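Local coordinates for putative curved DNA-binding protein (Chaetomium thermophilum var. thermophilum DSM 1495, PDB 4IPA), which is a thermophilic Arx1 of the methionine aminopeptidase-like M24 family, linked to ribosome biogenesis, with DNA binding only a tentative assignment, at residues 349-353 against 354-358; 167-170 against 171-175; 317-320 against 321-325; 289-292 against 293-297. One frame throughout, in Å; residues are numbered along the deposited sequence.

Interaction 1 of 4, residues 349-353 against 354-358; sequences IAITK and NGITR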
# COMPACT_ATOMS: atom_id res chain seq x y z
N ILE A 349 8.46 5.71 0.65
CA ILE A 349 9.47 6.59 1.24
C ILE A 349 10.84 6.47 0.59
O ILE A 349 11.18 5.47 -0.04
CB ILE A 349 9.69 6.30 2.73
CG1 ILE A 349 10.33 4.91 2.91
CG2 ILE A 349 8.39 6.49 3.53
CD1 ILE A 349 10.66 4.54 4.34
N ALA A 350 11.65 7.51 0.81
CA ALA A 350 13.07 7.45 0.50
C ALA A 350 13.89 7.63 1.78
O ALA A 350 13.55 8.45 2.64
CB ALA A 350 13.44 8.51 -0.52
N ILE A 351 14.95 6.85 1.90
CA ILE A 351 15.84 6.94 3.03
C ILE A 351 17.13 7.57 2.54
O ILE A 351 17.81 7.00 1.70
CB ILE A 351 16.14 5.55 3.61
CG1 ILE A 351 14.82 4.81 3.88
CG2 ILE A 351 16.98 5.69 4.87
CD1 ILE A 351 14.95 3.47 4.63
N THR A 352 17.44 8.76 3.05
CA THR A 352 18.68 9.42 2.66
C THR A 352 19.47 9.84 3.90
O THR A 352 19.04 9.61 5.03
CB THR A 352 18.41 10.71 1.85
OG1 THR A 352 17.83 11.69 2.72
CG2 THR A 352 17.48 10.44 0.69
N LYS A 353 20.61 10.47 3.64
CA LYS A 353 21.46 11.11 4.64
C LYS A 353 20.64 11.79 5.71
O LYS A 353 20.94 11.69 6.90
CB LYS A 353 22.25 12.22 3.95
CG LYS A 353 23.73 12.02 3.90
CD LYS A 353 24.33 13.03 2.93
CE LYS A 353 23.76 14.42 3.16
NZ LYS A 353 24.23 15.40 2.14
N ASN A 354 19.62 12.52 5.27
CA ASN A 354 18.81 13.35 6.15
C ASN A 354 17.64 12.61 6.78
O ASN A 354 16.75 13.23 7.35
CB ASN A 354 18.31 14.56 5.38
CG ASN A 354 19.43 15.51 5.00
OD1 ASN A 354 20.30 15.82 5.82
ND2 ASN A 354 19.42 15.98 3.75
N GLY A 355 17.65 11.29 6.68
CA GLY A 355 16.56 10.49 7.21
C GLY A 355 15.50 10.13 6.18
O GLY A 355 15.78 9.91 4.99
N ILE A 356 14.25 10.07 6.64
CA ILE A 356 13.18 9.50 5.84
C ILE A 356 12.27 10.57 5.30
O ILE A 356 11.71 11.37 6.06
CB ILE A 356 12.37 8.47 6.65
CG1 ILE A 356 13.18 7.17 6.78
CG2 ILE A 356 11.00 8.22 6.00
CD1 ILE A 356 12.45 6.05 7.44
N THR A 357 12.13 10.57 3.97
CA THR A 357 11.23 11.46 3.24
C THR A 357 10.06 10.68 2.64
O THR A 357 10.25 9.63 2.00
CB THR A 357 11.96 12.14 2.07
OG1 THR A 357 13.14 12.77 2.55
CG2 THR A 357 11.07 13.20 1.41
N ARG A 358 8.85 11.20 2.81
CA ARG A 358 7.67 10.59 2.21
C ARG A 358 7.52 11.08 0.78
O ARG A 358 6.97 12.15 0.54
CB ARG A 358 6.40 10.92 3.01
CG ARG A 358 6.51 10.66 4.51
CD ARG A 358 5.16 10.90 5.25
NE ARG A 358 5.41 11.26 6.66
CZ ARG A 358 4.77 10.75 7.71
NH1 ARG A 358 3.82 9.84 7.55
NH2 ARG A 358 5.08 11.17 8.94
O HOH W 1 15.01 11.08 2.77
O HOH W 2 17.05 14.63 1.58
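I349 and I356 meet on one face of a beta hairpin formed by strand 342-352 and strand 355-360. Their side chains pass at a slant, with I349 CD1 3.9 Å from I356 CD1. I349 CG1 lies between its own N and carbonyl carbon (chi1 67°), which leaves I349 CG2 beside I356 CG2 at 4.0 Å. I351 runs alongside I356 on the same face. L165 of helix 148-167 packs on I349 there.

N354 stands in the type I turn from T352 to G355. G355 N donates to T352 O at 2.7 Å from above the carbonyl plane. N354 N donates to T352 OG1 at 3.2 Å. T352 OG1 also bonds a water at 2.9 Å. That water donates to A350 O and G355 O and bonds T357 OG1, so it ties both strands together. A valine in place of T352 would probably leave N354 N without its side-chain acceptor and the water short of one of its four partners.

Between the strands, A350 N to T357 O measures 2.8 Å and the bond is nearly straight. The chemistry implies a two-sided hairpin: isoleucines face the protein interior, while T352 and T357 hold water on the other face.

Interaction 2 of 4, residues 167-170 against 171-175; sequences LMVP and PGLLA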
# COMPACT_ATOMS: atom_id res chain seq x y z
N LEU A 167 10.87 3.49 13.28
CA LEU A 167 11.64 2.28 13.49
C LEU A 167 12.50 1.96 12.27
O LEU A 167 13.36 1.07 12.32
CB LEU A 167 10.73 1.09 13.81
CG LEU A 167 10.00 1.20 15.15
CD1 LEU A 167 9.06 0.03 15.41
CD2 LEU A 167 11.03 1.31 16.26
N MET A 168 12.27 2.69 11.18
CA MET A 168 12.97 2.40 9.93
C MET A 168 14.17 3.32 9.69
O MET A 168 15.00 3.05 8.82
CB MET A 168 12.01 2.45 8.74
CG MET A 168 10.96 1.32 8.72
SD MET A 168 9.92 1.39 7.23
CE MET A 168 11.02 0.70 5.97
N VAL A 169 14.26 4.40 10.44
CA VAL A 169 15.44 5.24 10.42
C VAL A 169 16.63 4.41 10.90
O VAL A 169 16.60 3.87 12.01
CB VAL A 169 15.24 6.49 11.30
CG1 VAL A 169 16.49 7.39 11.23
CG2 VAL A 169 14.02 7.25 10.83
N PRO A 170 17.65 4.24 10.05
CA PRO A 170 18.88 3.52 10.42
C PRO A 170 19.46 4.11 11.70
O PRO A 170 19.48 5.33 11.86
CB PRO A 170 19.81 3.79 9.24
CG PRO A 170 18.87 3.93 8.09
CD PRO A 170 17.66 4.64 8.63
N PRO A 171 19.91 3.24 12.62
CA PRO A 171 20.35 3.68 13.95
C PRO A 171 21.36 4.82 13.88
O PRO A 171 22.35 4.73 13.15
CB PRO A 171 20.99 2.42 14.53
CG PRO A 171 20.25 1.30 13.85
CD PRO A 171 20.04 1.78 12.44
N GLY A 172 21.09 5.89 14.61
CA GLY A 172 22.05 6.97 14.76
C GLY A 172 22.06 8.04 13.68
O GLY A 172 22.68 9.09 13.86
N LEU A 173 21.37 7.79 12.58
CA LEU A 173 21.35 8.73 11.46
C LEU A 173 20.93 10.14 11.90
O LEU A 173 21.46 11.13 11.41
CB LEU A 173 20.42 8.22 10.36
CG LEU A 173 20.46 8.99 9.04
CD1 LEU A 173 21.84 8.80 8.36
CD2 LEU A 173 19.32 8.56 8.10
N LEU A 174 20.00 10.23 12.83
CA LEU A 174 19.50 11.53 13.24
C LEU A 174 19.79 11.85 14.72
O LEU A 174 19.27 12.81 15.26
CB LEU A 174 17.99 11.64 12.95
CG LEU A 174 17.52 11.21 11.54
CD1 LEU A 174 15.99 10.95 11.51
CD2 LEU A 174 17.93 12.21 10.44
N ALA A 175 20.63 11.03 15.35
CA ALA A 175 21.00 11.24 16.75
C ALA A 175 21.56 12.64 16.96
O ALA A 175 22.31 13.16 16.13
CB ALA A 175 22.00 10.20 17.21
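P170 and L173 close a type II beta turn, in which L173 N donates to P170 O at 3.2 Å. A type I turn from G172 to A175 follows at once, and the two overlap in the loop between helix 148-167 and helix 179-186 of this M24-type fold. P171 takes the second position of the first turn, where its ring suits the backbone angle. G172 takes the third with phi 86°, and a side chain there would press on the carbonyl oxygen of P171. A175 N donates to G172 O at 3.2 Å and closes the second turn.

The L173 side chain turns back toward 167-170. L173 CB lies 3.4 Å from P170 O, beside the turn bond. The P170 ring offers its CD to L173 CD2 at 4.3 Å, a loose contact. V169 also packs on I356 of strand 355-360, L173 on V247 and L174 on K391, so the loop is held against other parts of the chain. V169 and L174 cross at about a right angle. V169 CG1 points away from its own backbone N (chi1 -178°), which brings it to L174 CD1 at 3.6 Å and to L173 CB at 4.1 Å.

Interaction 3 of 4, residues 317-320 against 321-325; sequences SGVI and ECVRG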
# COMPACT_ATOMS: atom_id res chain seq x y z
N SER A 317 -9.39 -16.61 -19.51
CA SER A 317 -8.87 -17.83 -20.10
C SER A 317 -7.36 -17.94 -19.93
O SER A 317 -6.86 -18.95 -19.44
CB SER A 317 -9.25 -17.87 -21.59
OG SER A 317 -8.57 -18.91 -22.25
N GLY A 318 -6.64 -16.91 -20.34
CA GLY A 318 -5.19 -16.93 -20.29
C GLY A 318 -4.59 -16.85 -18.90
O GLY A 318 -3.52 -17.40 -18.65
N VAL A 319 -5.28 -16.18 -17.97
CA VAL A 319 -4.71 -16.01 -16.64
C VAL A 319 -4.47 -17.35 -15.94
O VAL A 319 -3.51 -17.50 -15.18
CB VAL A 319 -5.56 -15.09 -15.74
CG1 VAL A 319 -6.85 -15.80 -15.29
CG2 VAL A 319 -4.74 -14.68 -14.53
N ILE A 320 -5.33 -18.32 -16.22
CA ILE A 320 -5.25 -19.62 -15.57
C ILE A 320 -3.86 -20.26 -15.70
O ILE A 320 -3.19 -20.51 -14.69
CB ILE A 320 -6.32 -20.58 -16.10
CG1 ILE A 320 -7.71 -19.98 -15.86
CG2 ILE A 320 -6.15 -21.98 -15.49
CD1 ILE A 320 -8.88 -20.81 -16.40
N GLU A 321 -3.41 -20.50 -16.94
CA GLU A 321 -2.09 -21.09 -17.14
C GLU A 321 -0.96 -20.19 -16.65
O GLU A 321 0.07 -20.66 -16.17
CB GLU A 321 -1.85 -21.46 -18.60
CG GLU A 321 -0.61 -22.33 -18.77
CD GLU A 321 -0.23 -22.59 -20.21
OE1 GLU A 321 -0.68 -21.84 -21.11
OE2 GLU A 321 0.53 -23.56 -20.44
N CYS A 322 -1.14 -18.89 -16.78
CA CYS A 322 -0.11 -17.96 -16.36
C CYS A 322 0.15 -18.07 -14.85
O CYS A 322 1.30 -18.00 -14.41
CB CYS A 322 -0.47 -16.51 -16.76
SG CYS A 322 -0.34 -16.13 -18.56
N VAL A 323 -0.92 -18.25 -14.08
CA VAL A 323 -0.80 -18.38 -12.63
C VAL A 323 -0.29 -19.77 -12.26
O VAL A 323 0.61 -19.92 -11.43
CB VAL A 323 -2.16 -18.14 -11.93
CG1 VAL A 323 -2.09 -18.51 -10.42
CG2 VAL A 323 -2.62 -16.70 -12.14
N ARG A 324 -0.89 -20.79 -12.88
CA ARG A 324 -0.49 -22.15 -12.61
C ARG A 324 1.01 -22.28 -12.90
O ARG A 324 1.74 -22.90 -12.14
CB ARG A 324 -1.31 -23.14 -13.43
CG ARG A 324 -1.06 -24.60 -13.03
CD ARG A 324 -1.55 -24.92 -11.60
NE ARG A 324 -3.01 -24.80 -11.46
CZ ARG A 324 -3.89 -25.71 -11.89
NH1 ARG A 324 -3.48 -26.83 -12.49
NH2 ARG A 324 -5.20 -25.51 -11.72
N GLY A 325 1.46 -21.64 -13.97
CA GLY A 325 2.84 -21.75 -14.39
C GLY A 325 3.81 -20.88 -13.61
O GLY A 325 5.03 -21.00 -13.77
O HOH W 3 -4.67 -20.24 -19.75
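G318 O is gripped by three groups. C322 N donates to it weakly at 3.4 Å, a water donates weakly as well, and S288 OG of helix 286-299 forms a hydrogen bond with it. The same water donates to S317 O at 2.6 Å and accepts from E321 N at 3.1 Å. S317 O and E321 N are 4.5 Å apart, so the water bridges a place where a direct helix bond would be expected.

Apart from S288, these groups belong to the last turns of helix 312-324. The regular i to i+4 pattern is sound one residue further on: V323 N donates to V319 O at 2.9 Å, and R324 N donates to I320 O at the same distance.

The apolar part is a pair of valines one turn apart. V319 CG2 lies opposite its own backbone N, while V319 CG1 takes the place between N and carbonyl carbon (chi1 73°). V319 CG2 therefore meets V323 CG2 at 3.8 Å, with the two side chains side by side. H274 of strand 273-276 packs on both valines. C322 is buried and packs on F328 and L283.

The extended E321 side chain carries its carboxylate to the start of helix 286-299. E321 OE2 bonds K284 N there, and E321 OE1 bonds both R285 N and S288 OG.

Interaction 4 of 4, residues 289-292 against 293-297; sequences RKIY and SEVQK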
# COMPACT_ATOMS: atom_id res chain seq x y z
N ARG A 289 -0.33 -16.95 -23.83
CA ARG A 289 0.78 -16.18 -24.37
C ARG A 289 0.32 -14.79 -24.78
O ARG A 289 1.05 -13.81 -24.66
CB ARG A 289 1.43 -16.90 -25.55
CG ARG A 289 2.02 -18.24 -25.18
CD ARG A 289 2.86 -18.82 -26.33
NE ARG A 289 2.04 -19.19 -27.48
CZ ARG A 289 1.46 -20.37 -27.64
NH1 ARG A 289 1.61 -21.32 -26.71
NH2 ARG A 289 0.73 -20.62 -28.72
N LYS A 290 -0.91 -14.73 -25.26
CA LYS A 290 -1.48 -13.49 -25.76
C LYS A 290 -1.65 -12.47 -24.64
O LYS A 290 -1.30 -11.30 -24.78
CB LYS A 290 -2.82 -13.76 -26.44
CG LYS A 290 -3.54 -12.52 -26.90
CD LYS A 290 -4.84 -12.86 -27.64
CE LYS A 290 -5.42 -11.62 -28.30
NZ LYS A 290 -6.79 -11.86 -28.81
N ILE A 291 -2.21 -12.93 -23.53
CA ILE A 291 -2.44 -12.11 -22.35
C ILE A 291 -1.09 -11.78 -21.72
O ILE A 291 -0.86 -10.67 -21.25
CB ILE A 291 -3.33 -12.89 -21.36
CG1 ILE A 291 -4.79 -12.84 -21.83
CG2 ILE A 291 -3.18 -12.37 -19.96
CD1 ILE A 291 -5.24 -11.46 -22.22
N TYR A 292 -0.19 -12.75 -21.74
CA TYR A 292 1.14 -12.57 -21.19
C TYR A 292 1.88 -11.43 -21.88
O TYR A 292 2.48 -10.58 -21.22
CB TYR A 292 1.96 -13.85 -21.32
CG TYR A 292 3.33 -13.69 -20.72
CD1 TYR A 292 4.38 -13.17 -21.47
CD2 TYR A 292 3.56 -14.02 -19.39
CE1 TYR A 292 5.63 -13.01 -20.92
CE2 TYR A 292 4.81 -13.86 -18.83
CZ TYR A 292 5.85 -13.36 -19.59
OH TYR A 292 7.08 -13.19 -19.02
N SER A 293 1.82 -11.41 -23.21
CA SER A 293 2.48 -10.37 -23.98
C SER A 293 1.80 -9.03 -23.82
O SER A 293 2.47 -8.02 -23.69
CB SER A 293 2.58 -10.75 -25.46
OG SER A 293 3.44 -11.86 -25.59
N GLU A 294 0.48 -9.03 -23.83
CA GLU A 294 -0.26 -7.80 -23.56
C GLU A 294 0.21 -7.16 -22.24
O GLU A 294 0.35 -5.94 -22.14
CB GLU A 294 -1.76 -8.06 -23.50
CG GLU A 294 -2.57 -6.84 -23.08
CD GLU A 294 -4.04 -7.13 -22.86
OE1 GLU A 294 -4.43 -8.32 -22.88
OE2 GLU A 294 -4.83 -6.18 -22.66
N VAL A 295 0.44 -8.00 -21.23
CA VAL A 295 0.77 -7.51 -19.90
C VAL A 295 2.23 -7.07 -19.83
O VAL A 295 2.56 -6.03 -19.25
CB VAL A 295 0.48 -8.56 -18.83
CG1 VAL A 295 1.16 -8.17 -17.51
CG2 VAL A 295 -1.01 -8.74 -18.64
N GLN A 296 3.12 -7.86 -20.42
CA GLN A 296 4.52 -7.49 -20.44
C GLN A 296 4.70 -6.10 -21.03
O GLN A 296 5.42 -5.27 -20.48
CB GLN A 296 5.35 -8.50 -21.24
CG GLN A 296 6.78 -8.03 -21.48
CD GLN A 296 7.69 -9.15 -21.96
OE1 GLN A 296 7.25 -10.04 -22.69
NE2 GLN A 296 8.95 -9.11 -21.54
N LYS A 297 4.02 -5.85 -22.14
CA LYS A 297 4.14 -4.57 -22.82
C LYS A 297 3.50 -3.40 -22.08
O LYS A 297 4.06 -2.32 -22.01
CB LYS A 297 3.61 -4.68 -24.25
CG LYS A 297 4.51 -5.53 -25.15
CD LYS A 297 3.77 -5.98 -26.41
CE LYS A 297 4.71 -6.20 -27.60
NZ LYS A 297 4.00 -6.68 -28.83
O HOH W 4 3.75 -14.37 -24.77
O HOH W 5 -4.42 -9.86 -25.43
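R289 O and S293 N begin a run of four backbone hydrogen bonds, with S293 N to R289 O at 2.9 Å. E294 N, V295 N and Q296 N donate in the same way to K290 O, I291 O and Y292 O.

Two waters add polar links. One donates to R289 O at 2.8 Å and bonds S293 OG at 2.7 Å. The other donates to E294 OE1 at 3.0 Å and only weakly to K290 O. E294 OE2 accepts from E310 N, so both carboxylate oxygens have partners. K290 NZ forms a salt bridge with D314 of helix 312-324.

Carbon-to-oxygen contacts come next. I291 lies alongside E294, and a bend at chi2 (-47°) turns I291 CD1 to E294 OE1 at 3.3 Å. Y292 and Q296 cross at a slant, with ring and amide planes 78° apart and Y292 CE1 3.8 Å from Q296 OE1. Y292 OH bonds R276 NE, which probably helps to hold the ring. The one apolar pair is loose, with I291 CG2 4.4 Å from V295 CG2.

I291, Y292 and V295 pack on F328 of strand 328-330. The arrangement is that of a regular amphipathic alpha helix, here helix 286-299, with an apolar side against a strand.

The contacts fall into two pairs. Interactions 1 and 2 have centres 10 Å apart and touch: L173 CD2 packs 3.3 Å from T352 O, so the loop at 167-175 rests on the hairpin turn. Interactions 3 and 4 have centres 12 Å apart and also touch, with C322 SG 4.2 Å from Y292 CB. Their two helices share F328 as a neighbour. The pairs are well separated. Interactions 1 and 3 have centres 39 Å apart on opposite sides of the chain's centre, and interactions 2 and 4 have centres 43 Å apart. Along the chain the order is 2, 4, 3, 1. No metal or ligand takes part in any of these contacts.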